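PDB 2FS2: acyl-coenzyme A thioesterase PaaI from Escherichia coli, which hydrolyses the thioester bond of ring-hydroxylated phenylacetyl-CoA compounds in the phenylacetate degradation pathway. Local coordinates for residues Q56-A61 with S79-D84. Residues are numbered along the deposited sequence; the frame is centred on the assembly and turned at random.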
loop_
_atom_site.group_PDB
_atom_site.type_symbol
_atom_site.label_atom_id
_atom_site.label_comp_id
_atom_site.label_asym_id
_atom_site.label_seq_id
_atom_site.Cartn_x
_atom_site.Cartn_y
_atom_site.Cartn_z
ATOM N N GLN B 56 -11.438 0.855 -14.591
ATOM C CA GLN B 56 -12.579 1.797 -14.571
ATOM C C GLN B 56 -12.884 2.202 -13.142
ATOM O O GLN B 56 -13.258 3.335 -12.906
ATOM C CB GLN B 56 -13.858 1.185 -15.199
ATOM C CG GLN B 56 -14.021 1.353 -16.771
ATOM C CD GLN B 56 -13.404 0.162 -17.614
ATOM O OE1 GLN B 56 -12.492 -0.532 -17.134
ATOM N NE2 GLN B 56 -13.890 -0.031 -18.879
ATOM N N LEU B 57 -12.818 1.230 -12.228
ATOM C CA LEU B 57 -12.959 1.495 -10.833
ATOM C C LEU B 57 -11.811 2.358 -10.364
ATOM O O LEU B 57 -12.078 3.364 -9.734
ATOM C CB LEU B 57 -12.889 0.223 -10.050
ATOM C CG LEU B 57 -14.156 -0.562 -9.895
ATOM C CD1 LEU B 57 -13.991 -1.523 -8.709
ATOM C CD2 LEU B 57 -15.341 0.414 -9.720
ATOM N N PHE B 58 -10.554 1.991 -10.693
ATOM C CA PHE B 58 -9.408 2.823 -10.355
ATOM C C PHE B 58 -9.668 4.244 -10.901
ATOM O O PHE B 58 -9.425 5.222 -10.240
ATOM C CB PHE B 58 -8.082 2.245 -10.916
ATOM C CG PHE B 58 -6.878 3.146 -10.669
ATOM C CD1 PHE B 58 -6.140 3.028 -9.541
ATOM C CD2 PHE B 58 -6.553 4.166 -11.532
ATOM C CE1 PHE B 58 -5.081 3.920 -9.277
ATOM C CE2 PHE B 58 -5.497 5.049 -11.276
ATOM C CZ PHE B 58 -4.765 4.912 -10.169
ATOM N N SER B 59 -10.233 4.365 -12.078
ATOM C CA SER B 59 -10.382 5.691 -12.699
ATOM C C SER B 59 -11.402 6.541 -12.017
ATOM O O SER B 59 -11.218 7.796 -11.906
ATOM C CB SER B 59 -10.791 5.594 -14.148
ATOM O OG SER B 59 -9.755 4.950 -14.843
ATOM N N LEU B 60 -12.430 5.884 -11.491
ATOM C CA LEU B 60 -13.380 6.582 -10.753
ATOM C C LEU B 60 -12.784 7.105 -9.446
ATOM O O LEU B 60 -13.119 8.201 -9.000
ATOM C CB LEU B 60 -14.574 5.644 -10.457
ATOM C CG LEU B 60 -15.692 6.155 -9.530
ATOM C CD1 LEU B 60 -16.379 7.435 -10.119
ATOM C CD2 LEU B 60 -16.771 5.052 -9.358
ATOM N N ALA B 61 -11.972 6.266 -8.766
ATOM C CA ALA B 61 -11.419 6.671 -7.486
ATOM C C ALA B 61 -10.423 7.842 -7.698
ATOM O O ALA B 61 -10.375 8.777 -6.914
ATOM C CB ALA B 61 -10.723 5.441 -6.757
ATOM N N SER B 79 1.304 10.847 -6.237
ATOM C CA SER B 79 2.582 10.152 -6.322
ATOM C C SER B 79 2.451 8.669 -5.999
ATOM O O SER B 79 3.364 7.881 -6.298
ATOM C CB SER B 79 3.604 10.671 -5.334
ATOM O OG SER B 79 2.969 10.817 -4.168
ATOM N N ALA B 80 1.380 8.272 -5.340
ATOM C CA ALA B 80 1.250 6.869 -4.936
ATOM C C ALA B 80 -0.141 6.631 -4.458
ATOM O O ALA B 80 -0.878 7.555 -4.072
ATOM C CB ALA B 80 2.227 6.493 -3.765
ATOM N N CYS B 81 -0.519 5.347 -4.443
ATOM C CA CYS B 81 -1.811 5.052 -3.913
ATOM C C CYS B 81 -2.078 3.567 -3.801
ATOM O O CYS B 81 -1.403 2.816 -4.432
ATOM C CB CYS B 81 -2.812 5.667 -4.828
ATOM S SG CYS B 81 -3.007 4.764 -6.289
ATOM N N THR B 82 -3.096 3.196 -3.066
ATOM C CA THR B 82 -3.382 1.817 -2.862
ATOM C C THR B 82 -4.876 1.616 -2.976
ATOM O O THR B 82 -5.620 2.451 -2.552
ATOM C CB THR B 82 -2.853 1.368 -1.493
ATOM O OG1 THR B 82 -3.269 2.276 -0.500
ATOM C CG2 THR B 82 -1.412 1.674 -1.340
ATOM N N ILE B 83 -5.295 0.501 -3.542
ATOM C CA ILE B 83 -6.701 0.215 -3.720
ATOM C C ILE B 83 -6.992 -1.188 -3.163
ATOM O O ILE B 83 -6.229 -2.062 -3.410
ATOM C CB ILE B 83 -7.205 0.504 -5.268
ATOM C CG1 ILE B 83 -8.634 0.075 -5.515
ATOM C CG2 ILE B 83 -6.377 -0.204 -6.375
ATOM C CD1 ILE B 83 -9.498 1.088 -6.557
ATOM N N ASP B 84 -8.039 -1.335 -2.343
ATOM C CA ASP B 84 -8.658 -2.612 -2.039
ATOM C C ASP B 84 -10.009 -2.824 -2.791
ATOM O O ASP B 84 -10.922 -2.037 -2.606
ATOM C CB ASP B 84 -8.946 -2.623 -0.593
ATOM C CG ASP B 84 -7.680 -2.694 0.216
ATOM O OD1 ASP B 84 -7.193 -3.858 0.424
ATOM O OD2 ASP B 84 -7.042 -1.599 0.622
#
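Phe58 leaves helix 54-70 and runs alongside strand 76-85, passing Ile83 first and ending at Cys81. At the root, Phe58 CA lies 4.2 Å from CD1 of Ile83, and CB is a little farther from that methyl, at 4.7 Å. With CG anti to the backbone N (chi1 176°), the ring extends along the strand as far as Cys81. CD1 then passes CG2 of Ile83 at 4.5 Å, a loose approach. The next atom, CE1, makes the close contact, 3.7 Å from Cys81 SG; CZ, at the tip, is 4.3 Å from the same sulfur. SG sits 83° off the ring normal, so this is an edge-on sulfur-aromatic contact. No hydrogen bond joins the two segments, and the three touching residues are buried. Phe126 on strand 122-132 packs against Phe58 and Cys81, while the Phe58 ring meets Phe58 of a second subunit with the planes nearly parallel. Residues Ala80 to Asp84 pair antiparallel with a strand of that subunit, continuing the sheet across the interface. This is the core of the hot dog fold, a long helix wrapped by a curved antiparallel sheet, here at its dimer seam.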